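Local coordinates for protein glycosyl hydrolase, family 38 (Enterococcus faecalis, PDB 5KBP) that probably hydrolyses alpha-mannosides, as expected of a metal-dependent family 38 glycoside hydrolase with carbohydrate-binding capacity, at residues L97-S102 with Q316-A321; I320-A325 with A833-E838; V304-W309 with E363-M368. All coordinates share one frame; numbering follows the deposited sequence.

Contact 1: residues L97-S102 with Q316-A321; sequences LISSES and QLENIA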
loop_
_atom_site.group_PDB
_atom_site.type_symbol
_atom_site.label_atom_id
_atom_site.label_comp_id
_atom_site.label_asym_id
_atom_site.label_seq_id
_atom_site.Cartn_x
_atom_site.Cartn_y
_atom_site.Cartn_z
ATOM N N LEU A 97 -17.126 8.936 11.619
ATOM C CA LEU A 97 -16.860 8.112 10.446
ATOM C C LEU A 97 -16.190 6.781 10.768
ATOM O O LEU A 97 -15.918 6.007 9.844
ATOM C CB LEU A 97 -16.009 8.887 9.436
ATOM C CG LEU A 97 -16.766 9.982 8.684
ATOM C CD1 LEU A 97 -15.871 10.652 7.657
ATOM C CD2 LEU A 97 -18.001 9.394 8.025
ATOM N N ILE A 98 -15.916 6.489 12.037
ATOM C CA ILE A 98 -15.404 5.183 12.427
ATOM C C ILE A 98 -16.399 4.539 13.384
ATOM O O ILE A 98 -17.217 5.212 14.017
ATOM C CB ILE A 98 -14.000 5.255 13.060
ATOM C CG1 ILE A 98 -14.055 5.894 14.447
ATOM C CG2 ILE A 98 -13.052 6.026 12.157
ATOM C CD1 ILE A 98 -12.727 5.863 15.171
ATOM N N SER A 99 -16.319 3.215 13.482
ATOM C CA SER A 99 -17.298 2.459 14.250
ATOM C C SER A 99 -17.201 2.787 15.736
ATOM O O SER A 99 -16.231 3.386 16.212
ATOM C CB SER A 99 -17.108 0.956 14.035
ATOM O OG SER A 99 -15.862 0.519 14.550
ATOM N N SER A 100 -18.239 2.383 16.471
ATOM C CA SER A 100 -18.269 2.603 17.913
ATOM C C SER A 100 -17.096 1.912 18.596
ATOM O O SER A 100 -16.422 2.502 19.449
ATOM C CB SER A 100 -19.596 2.105 18.487
ATOM O OG SER A 100 -20.691 2.811 17.933
ATOM N N GLU A 101 -16.836 0.655 18.230
ATOM C CA GLU A 101 -15.725 -0.075 18.829
ATOM C C GLU A 101 -14.384 0.523 18.429
ATOM O O GLU A 101 -13.455 0.566 19.243
ATOM C CB GLU A 101 -15.793 -1.550 18.440
ATOM C CG GLU A 101 -16.831 -2.339 19.215
ATOM C CD GLU A 101 -16.506 -2.420 20.693
ATOM O OE1 GLU A 101 -15.310 -2.538 21.037
ATOM O OE2 GLU A 101 -17.446 -2.360 21.513
ATOM N N SER A 102 -14.260 0.989 17.183
ATOM C CA SER A 102 -12.999 1.578 16.736
ATOM C C SER A 102 -12.617 2.784 17.588
ATOM O O SER A 102 -11.430 3.021 17.843
ATOM C CB SER A 102 -13.092 1.973 15.265
ATOM O OG SER A 102 -13.202 0.827 14.441
ATOM N N GLN A 316 -15.421 -7.242 10.021
ATOM C CA GLN A 316 -14.592 -8.441 9.965
ATOM C C GLN A 316 -13.846 -8.672 11.273
ATOM O O GLN A 316 -13.637 -9.823 11.674
ATOM C CB GLN A 316 -13.605 -8.337 8.800
ATOM C CG GLN A 316 -12.667 -9.522 8.658
ATOM C CD GLN A 316 -13.388 -10.787 8.246
ATOM O OE1 GLN A 316 -14.297 -10.754 7.419
ATOM N NE2 GLN A 316 -12.991 -11.912 8.829
ATOM N N LEU A 317 -13.447 -7.601 11.955
ATOM C CA LEU A 317 -12.714 -7.721 13.209
ATOM C C LEU A 317 -13.644 -7.784 14.417
ATOM O O LEU A 317 -13.522 -8.688 15.250
ATOM C CB LEU A 317 -11.735 -6.551 13.359
ATOM C CG LEU A 317 -10.558 -6.496 12.382
ATOM C CD1 LEU A 317 -9.736 -5.231 12.591
ATOM C CD2 LEU A 317 -9.688 -7.733 12.532
ATOM N N GLU A 318 -14.580 -6.838 14.521
ATOM C CA GLU A 318 -15.409 -6.744 15.720
ATOM C C GLU A 318 -16.429 -7.873 15.793
ATOM O O GLU A 318 -16.676 -8.425 16.871
ATOM C CB GLU A 318 -16.123 -5.392 15.760
ATOM C CG GLU A 318 -15.215 -4.190 15.586
ATOM C CD GLU A 318 -15.981 -2.942 15.198
ATOM O OE1 GLU A 318 -17.229 -2.991 15.186
ATOM O OE2 GLU A 318 -15.337 -1.915 14.896
ATOM N N ASN A 319 -17.032 -8.230 14.660
ATOM C CA ASN A 319 -18.204 -9.092 14.647
ATOM C C ASN A 319 -17.958 -10.452 14.006
ATOM O O ASN A 319 -18.884 -11.268 13.955
ATOM C CB ASN A 319 -19.355 -8.381 13.928
ATOM C CG ASN A 319 -19.585 -6.976 14.453
ATOM O OD1 ASN A 319 -19.309 -5.992 13.769
ATOM N ND2 ASN A 319 -20.089 -6.878 15.677
ATOM N N ILE A 320 -16.747 -10.723 13.523
ATOM C CA ILE A 320 -16.441 -12.019 12.926
ATOM C C ILE A 320 -15.241 -12.640 13.630
ATOM O O ILE A 320 -15.374 -13.638 14.347
ATOM C CB ILE A 320 -16.177 -11.899 11.414
ATOM C CG1 ILE A 320 -17.317 -11.155 10.717
ATOM C CG2 ILE A 320 -16.000 -13.279 10.803
ATOM C CD1 ILE A 320 -18.642 -11.873 10.775
ATOM N N ALA A 321 -14.061 -12.043 13.432
ATOM C CA ALA A 321 -12.819 -12.659 13.891
ATOM C C ALA A 321 -12.771 -12.766 15.411
ATOM O O ALA A 321 -12.503 -13.840 15.960
ATOM C CB ALA A 321 -11.620 -11.867 13.368
HETATM O O HOH W 1 -18.751 -1.057 16.385
#
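Ser-99 and Glu-318 make the tight part of this contact. The hydroxyl OG of Ser-99 gives its hydrogen to OE2 of Glu-318 at 2.5 Å, reaching the syn lone pair, on the side of the other carboxylate oxygen. The same OG accepts from N of Ser-102 at 3.1 Å (151° at the hydrogen), which makes Ser-99 the N-cap of helix 100-117. With chi1 at 65° the hydroxyl sits between backbone N and carbonyl carbon, from where it serves both partners. A small residue that can donate and accept at once suits this place. Glu-318 reaches it with an extended chain. Beside this bond, Glu-101 brings its CB to 3.5 Å from the carboxylate carbon CD of Glu-318, so that methylene packs on the acid.

The other side is looser and runs through water. A water accepts from N of Glu-101 at 3.2 Å and donates to OE1 of Glu-318 at 2.7 Å, an oxygen that also forms a salt bridge with Arg-315. A bend at chi2 (-65°) carries the carboxylate of Glu-101 clear of Glu-318, leaving its OE1 6.2 Å from OE2 of Glu-318; this OE1 forms salt bridges with Arg-846 and Arg-105, which would offset the negative charge. Ser-102 directs its OG to Gln-314.

An acidic side chain from helix 304-332 thus engages both the capping serine and, through water, an amide of the first turn: a serine N-cap, held from outside by Glu-318, that joins the N-terminal domain of the mannosidase to its middle helical domain.

Contact 2: residues I320-A325 with A833-E838; sequences IAEPLA and AVKRQE
Backbone polar packing brings Val-834 against the turn that holds Glu-322 and Pro-323. The carbonyl oxygen of Val-834 lies 3.3 Å from N of Pro-323, which is closed into the ring and has no N-H to offer. What the oxygen does receive is a bent CA-H...O contact from Pro-323, 3.5 Å between CA and O. Proline suits this spot because its tertiary nitrogen needs no acceptor: it is one of the places where helix 304-332 kinks for want of a bond to the preceding turn, and its compact ring is compatible with the strand's close approach. The segment axes approach to 6.3 Å and cross at 54°.

A water adds a hydrogen-bonded bridge. It accepts from N of Val-834 at 3.0 Å and appears to donate to OE1 of Glu-322 at 2.7 Å, although it has other acceptors within reach. Both the amide and the carbonyl of one strand residue are thus turned to the helix.

Apolar contacts fill in around these. Val-834 sets CB 4.3 Å from CB of Pro-323, and its CG1, placed anti to the backbone N (chi1 166°), leans on CA of the proline.

The methylenes of Lys-835 lie alongside the carboxylate of Glu-322, both chains running the same way, with CD of Lys-835 3.4 Å from OE1 of Glu-322. Charge pairing goes to outside partners. NZ of Lys-835 stays 5.6 Å from OE2 of Glu-322 and pairs with Glu-874, while OE2 is held by Arg-105 and Trp-344. A long amphipathic lysine and a glutamate can thus pack by their stems and send their charges apart.

Strand 829-836, bonded to strand 843-849, is an outermost strand of its antiparallel sheet. Here that edge of the C-terminal beta-sandwich domain docks on a helix of the middle domain.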
loop_
_atom_site.group_PDB
_atom_site.type_symbol
_atom_site.label_atom_id
_atom_site.label_comp_id
_atom_site.label_asym_id
_atom_site.label_seq_id
_atom_site.Cartn_x
_atom_site.Cartn_y
_atom_site.Cartn_z
ATOM N N ILE A 320 -16.747 -10.723 13.523
ATOM C CA ILE A 320 -16.441 -12.019 12.926
ATOM C C ILE A 320 -15.241 -12.640 13.630
ATOM O O ILE A 320 -15.374 -13.638 14.347
ATOM C CB ILE A 320 -16.177 -11.899 11.414
ATOM C CG1 ILE A 320 -17.317 -11.155 10.717
ATOM C CG2 ILE A 320 -16.000 -13.279 10.803
ATOM C CD1 ILE A 320 -18.642 -11.873 10.775
ATOM N N ALA A 321 -14.061 -12.043 13.432
ATOM C CA ALA A 321 -12.819 -12.659 13.891
ATOM C C ALA A 321 -12.771 -12.766 15.411
ATOM O O ALA A 321 -12.503 -13.840 15.960
ATOM C CB ALA A 321 -11.620 -11.867 13.368
ATOM N N GLU A 322 -13.023 -11.658 16.108
ATOM C CA GLU A 322 -12.936 -11.672 17.568
ATOM C C GLU A 322 -13.958 -12.595 18.220
ATOM O O GLU A 322 -13.568 -13.367 19.115
ATOM C CB GLU A 322 -13.045 -10.240 18.106
ATOM C CG GLU A 322 -11.805 -9.393 17.872
ATOM C CD GLU A 322 -11.897 -8.030 18.529
ATOM O OE1 GLU A 322 -12.990 -7.678 19.018
ATOM O OE2 GLU A 322 -10.873 -7.315 18.560
ATOM N N PRO A 323 -15.250 -12.577 17.857
ATOM C CA PRO A 323 -16.177 -13.534 18.491
ATOM C C PRO A 323 -15.823 -14.985 18.216
ATOM O O PRO A 323 -15.939 -15.830 19.114
ATOM C CB PRO A 323 -17.537 -13.154 17.887
ATOM C CG PRO A 323 -17.380 -11.735 17.463
ATOM C CD PRO A 323 -15.968 -11.630 16.984
ATOM N N LEU A 324 -15.393 -15.302 16.992
ATOM C CA LEU A 324 -14.992 -16.672 16.685
ATOM C C LEU A 324 -13.735 -17.064 17.453
ATOM O O LEU A 324 -13.641 -18.184 17.969
ATOM C CB LEU A 324 -14.775 -16.831 15.180
ATOM C CG LEU A 324 -16.031 -16.872 14.309
ATOM C CD1 LEU A 324 -15.660 -16.832 12.833
ATOM C CD2 LEU A 324 -16.862 -18.104 14.624
ATOM N N ALA A 325 -12.761 -16.154 17.543
ATOM C CA ALA A 325 -11.551 -16.446 18.302
ATOM C C ALA A 325 -11.833 -16.541 19.795
ATOM O O ALA A 325 -11.173 -17.314 20.499
ATOM C CB ALA A 325 -10.486 -15.386 18.027
ATOM N N ALA A 833 -19.309 -5.996 20.890
ATOM C CA ALA A 833 -18.006 -6.617 21.084
ATOM C C ALA A 833 -18.132 -7.924 21.849
ATOM O O ALA A 833 -18.850 -8.005 22.848
ATOM C CB ALA A 833 -17.049 -5.677 21.828
ATOM N N VAL A 834 -17.427 -8.944 21.361
ATOM C CA VAL A 834 -17.153 -10.175 22.097
ATOM C C VAL A 834 -15.707 -10.543 21.792
ATOM O O VAL A 834 -15.388 -10.925 20.660
ATOM C CB VAL A 834 -18.095 -11.330 21.720
ATOM C CG1 VAL A 834 -17.553 -12.651 22.256
ATOM C CG2 VAL A 834 -19.486 -11.080 22.270
ATOM N N LYS A 835 -14.832 -10.410 22.781
ATOM C CA LYS A 835 -13.413 -10.699 22.600
ATOM C C LYS A 835 -12.838 -11.089 23.957
ATOM O O LYS A 835 -13.583 -11.383 24.896
ATOM C CB LYS A 835 -12.697 -9.496 21.959
ATOM C CG LYS A 835 -12.582 -8.277 22.859
ATOM C CD LYS A 835 -11.875 -7.134 22.150
ATOM C CE LYS A 835 -11.525 -6.017 23.116
ATOM N NZ LYS A 835 -10.512 -6.455 24.115
ATOM N N ARG A 836 -11.511 -11.091 24.070
ATOM C CA ARG A 836 -10.849 -11.488 25.302
ATOM C C ARG A 836 -9.737 -10.509 25.651
ATOM O O ARG A 836 -9.140 -9.879 24.774
ATOM C CB ARG A 836 -10.293 -12.918 25.196
ATOM C CG ARG A 836 -11.385 -13.970 25.073
ATOM C CD ARG A 836 -10.844 -15.386 25.130
ATOM N NE ARG A 836 -11.936 -16.355 25.120
ATOM C CZ ARG A 836 -12.513 -16.843 26.214
ATOM N NH1 ARG A 836 -12.097 -16.463 27.414
ATOM N NH2 ARG A 836 -13.505 -17.718 26.106
ATOM N N GLN A 837 -9.472 -10.387 26.951
ATOM C CA GLN A 837 -8.469 -9.454 27.447
ATOM C C GLN A 837 -7.063 -9.960 27.135
ATOM O O GLN A 837 -6.827 -11.165 27.019
ATOM C CB GLN A 837 -8.646 -9.245 28.952
ATOM C CG GLN A 837 -7.864 -8.079 29.533
ATOM C CD GLN A 837 -8.320 -7.714 30.931
ATOM O OE1 GLN A 837 -8.748 -8.574 31.702
ATOM N NE2 GLN A 837 -8.242 -6.432 31.264
ATOM N N GLU A 838 -6.120 -9.017 27.019
ATOM C CA GLU A 838 -4.810 -9.323 26.445
ATOM C C GLU A 838 -4.078 -10.405 27.231
ATOM O O GLU A 838 -3.642 -11.412 26.661
ATOM C CB GLU A 838 -3.959 -8.055 26.365
ATOM C CG GLU A 838 -4.196 -7.224 25.116
ATOM C CD GLU A 838 -2.995 -6.374 24.753
ATOM O OE1 GLU A 838 -2.832 -6.051 23.557
ATOM O OE2 GLU A 838 -2.208 -6.040 25.662
HETATM O O HOH W 2 -15.718 -7.907 19.152
#

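Contact 3: residues V304-W309 with E363-M368; sequences VYLKQW and EVHRGM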
loop_
_atom_site.group_PDB
_atom_site.type_symbol
_atom_site.label_atom_id
_atom_site.label_comp_id
_atom_site.label_asym_id
_atom_site.label_seq_id
_atom_site.Cartn_x
_atom_site.Cartn_y
_atom_site.Cartn_z
ATOM N N VAL A 304 -16.420 7.265 -1.309
ATOM C CA VAL A 304 -17.281 6.326 -0.592
ATOM C C VAL A 304 -16.629 4.953 -0.470
ATOM O O VAL A 304 -16.923 4.198 0.466
ATOM C CB VAL A 304 -18.659 6.245 -1.283
ATOM C CG1 VAL A 304 -18.518 5.709 -2.702
ATOM C CG2 VAL A 304 -19.627 5.397 -0.467
ATOM N N TYR A 305 -15.728 4.610 -1.396
ATOM C CA TYR A 305 -15.069 3.309 -1.332
ATOM C C TYR A 305 -14.228 3.166 -0.070
ATOM O O TYR A 305 -14.068 2.054 0.445
ATOM C CB TYR A 305 -14.210 3.087 -2.578
ATOM C CG TYR A 305 -13.121 4.117 -2.787
ATOM C CD1 TYR A 305 -13.364 5.275 -3.514
ATOM C CD2 TYR A 305 -11.844 3.923 -2.272
ATOM C CE1 TYR A 305 -12.370 6.215 -3.714
ATOM C CE2 TYR A 305 -10.845 4.859 -2.466
ATOM C CZ TYR A 305 -11.114 6.002 -3.189
ATOM O OH TYR A 305 -10.122 6.936 -3.386
ATOM N N LEU A 306 -13.684 4.273 0.440
ATOM C CA LEU A 306 -12.991 4.233 1.723
ATOM C C LEU A 306 -13.950 3.863 2.847
ATOM O O LEU A 306 -13.634 3.030 3.704
ATOM C CB LEU A 306 -12.333 5.585 2.009
ATOM C CG LEU A 306 -11.216 6.061 1.082
ATOM C CD1 LEU A 306 -10.814 7.481 1.438
ATOM C CD2 LEU A 306 -10.017 5.134 1.160
ATOM N N LYS A 307 -15.134 4.483 2.859
ATOM C CA LYS A 307 -16.113 4.198 3.903
ATOM C C LYS A 307 -16.640 2.774 3.790
ATOM O O LYS A 307 -16.917 2.127 4.807
ATOM C CB LYS A 307 -17.267 5.201 3.835
ATOM C CG LYS A 307 -16.995 6.541 4.510
ATOM C CD LYS A 307 -16.057 7.418 3.703
ATOM C CE LYS A 307 -15.976 8.810 4.301
ATOM N NZ LYS A 307 -15.017 9.672 3.559
ATOM N N GLN A 308 -16.792 2.270 2.564
ATOM C CA GLN A 308 -17.253 0.898 2.380
ATOM C C GLN A 308 -16.221 -0.099 2.890
ATOM O O GLN A 308 -16.565 -1.065 3.582
ATOM C CB GLN A 308 -17.571 0.644 0.907
ATOM C CG GLN A 308 -18.794 1.391 0.404
ATOM C CD GLN A 308 -19.089 1.119 -1.058
ATOM O OE1 GLN A 308 -18.177 0.999 -1.876
ATOM N NE2 GLN A 308 -20.368 1.016 -1.392
ATOM N N TRP A 309 -14.947 0.119 2.559
ATOM C CA TRP A 309 -13.896 -0.764 3.051
ATOM C C TRP A 309 -13.766 -0.678 4.566
ATOM O O TRP A 309 -13.536 -1.692 5.234
ATOM C CB TRP A 309 -12.566 -0.427 2.377
ATOM C CG TRP A 309 -12.319 -1.214 1.133
ATOM C CD1 TRP A 309 -12.688 -0.879 -0.135
ATOM C CD2 TRP A 309 -11.651 -2.476 1.038
ATOM N NE1 TRP A 309 -12.291 -1.855 -1.016
ATOM C CE2 TRP A 309 -11.651 -2.847 -0.320
ATOM C CE3 TRP A 309 -11.051 -3.328 1.971
ATOM C CZ2 TRP A 309 -11.076 -4.033 -0.769
ATOM C CZ3 TRP A 309 -10.482 -4.505 1.524
ATOM C CH2 TRP A 309 -10.498 -4.847 0.167
ATOM N N GLU A 363 -2.383 10.110 -3.560
ATOM C CA GLU A 363 -1.376 9.164 -3.090
ATOM C C GLU A 363 -1.689 8.662 -1.689
ATOM O O GLU A 363 -1.409 7.500 -1.368
ATOM C CB GLU A 363 0.013 9.806 -3.120
ATOM C CG GLU A 363 0.498 10.214 -4.503
ATOM C CD GLU A 363 -0.086 11.535 -4.966
ATOM O OE1 GLU A 363 -0.428 11.650 -6.161
ATOM O OE2 GLU A 363 -0.207 12.456 -4.131
ATOM N N VAL A 364 -2.274 9.515 -0.848
ATOM C CA VAL A 364 -2.602 9.116 0.517
ATOM C C VAL A 364 -3.656 8.016 0.512
ATOM O O VAL A 364 -3.531 7.006 1.215
ATOM C CB VAL A 364 -3.068 10.335 1.335
ATOM C CG1 VAL A 364 -3.709 9.886 2.636
ATOM C CG2 VAL A 364 -1.904 11.280 1.603
ATOM N N HIS A 365 -4.703 8.189 -0.295
ATOM C CA HIS A 365 -5.842 7.282 -0.232
ATOM C C HIS A 365 -5.579 5.963 -0.946
ATOM O O HIS A 365 -6.169 4.941 -0.579
ATOM C CB HIS A 365 -7.084 7.970 -0.797
ATOM C CG HIS A 365 -7.535 9.142 0.016
ATOM N ND1 HIS A 365 -7.713 10.398 -0.520
ATOM C CD2 HIS A 365 -7.832 9.250 1.333
ATOM C CE1 HIS A 365 -8.111 11.228 0.427
ATOM N NE2 HIS A 365 -8.186 10.558 1.563
ATOM N N ARG A 366 -4.709 5.955 -1.959
ATOM C CA ARG A 366 -4.254 4.680 -2.502
ATOM C C ARG A 366 -3.456 3.903 -1.466
ATOM O O ARG A 366 -3.499 2.669 -1.445
ATOM C CB ARG A 366 -3.419 4.897 -3.765
ATOM C CG ARG A 366 -4.199 5.476 -4.934
ATOM C CD ARG A 366 -3.498 5.209 -6.255
ATOM N NE ARG A 366 -2.140 5.741 -6.269
ATOM C CZ ARG A 366 -1.827 6.979 -6.636
ATOM N NH1 ARG A 366 -2.779 7.817 -7.020
ATOM N NH2 ARG A 366 -0.563 7.381 -6.619
ATOM N N GLY A 367 -2.733 4.609 -0.594
ATOM C CA GLY A 367 -2.038 3.943 0.494
ATOM C C GLY A 367 -2.973 3.436 1.571
ATOM O O GLY A 367 -2.662 2.458 2.255
ATOM N N MET A 368 -4.124 4.093 1.745
ATOM C CA MET A 368 -5.125 3.600 2.684
ATOM C C MET A 368 -5.725 2.283 2.211
ATOM O O MET A 368 -6.051 1.421 3.035
ATOM C CB MET A 368 -6.234 4.637 2.879
ATOM C CG MET A 368 -5.792 5.918 3.557
ATOM S SD MET A 368 -7.171 7.062 3.762
ATOM C CE MET A 368 -8.304 6.050 4.713
#
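Tyr-305 reaches His-365 through a torsion that is rare in helices: its CG sits between the backbone N and the carbonyl carbon, chi1 60°, where the chain of the helix crowds a large aromatic group. From there the phenol end comes close to the neighbouring helix, and OH lies 4.1 Å from CB of His-365, the two side chains crossing at about a right angle. Tyrosine is well suited, since its long ring can span a wide gap and its hydroxyl still finds a polar partner, Arg-303.

The gap is indeed wide. The short helical segments run almost parallel, 23° between their directions, with axes 11.1 Å apart, so side chains alone bridge them. Leu-306 does most of this, its two methyls dividing the work. CD1 of Leu-306 lies 3.5 Å from CD2 of His-365, oblique to the ring. The other methyl, CD2 of Leu-306, lies 4.0 Å from the terminal CE of Met-368. A branched leucine suits this position because one residue can pack against two neighbours a turn apart on the facing helix.

SD of Met-368 lies in plane at the edge of the His-365 ring, while a bend at chi3 (57°) brings CE up to Leu-306. A flexible thioether can serve both contacts, and the interface is van der Waals in character, with largely apolar atoms meeting.

Both helices belong to the middle helical domain. Met-369, next on helix 362-393, continues the packing against Tyr-305, Leu-306 and Trp-309, while strand 772-783 flanks helix 304-332 through Tyr-774 and Phe-776. On the far face of helix 362-393, Arg-366 forms a salt bridge to Glu-373 of the second subunit.

Overall arrangement
From the N terminus, the chain first reaches residues 97-102, and contact 1 closes a loop of some 213 residues when helix 304-332 returns to the start of helix 100-117. Helix 304-332 takes part in every contact. Its first turns enter contact 3, a short closure to helix 362-393 that crosses both others in the sequence. Its later turns pass directly from contact 1 into contact 2: the two share Ile-320 and Ala-321, and contact 2 closes a loop of 507 residues to strand 829-836. Contacts 1 and 2 have centres 11 Å apart and touch; the centres of contacts 2 and 3 are about 26 Å apart. Together they tie N-terminal, middle helical and C-terminal sandwich regions along one helix.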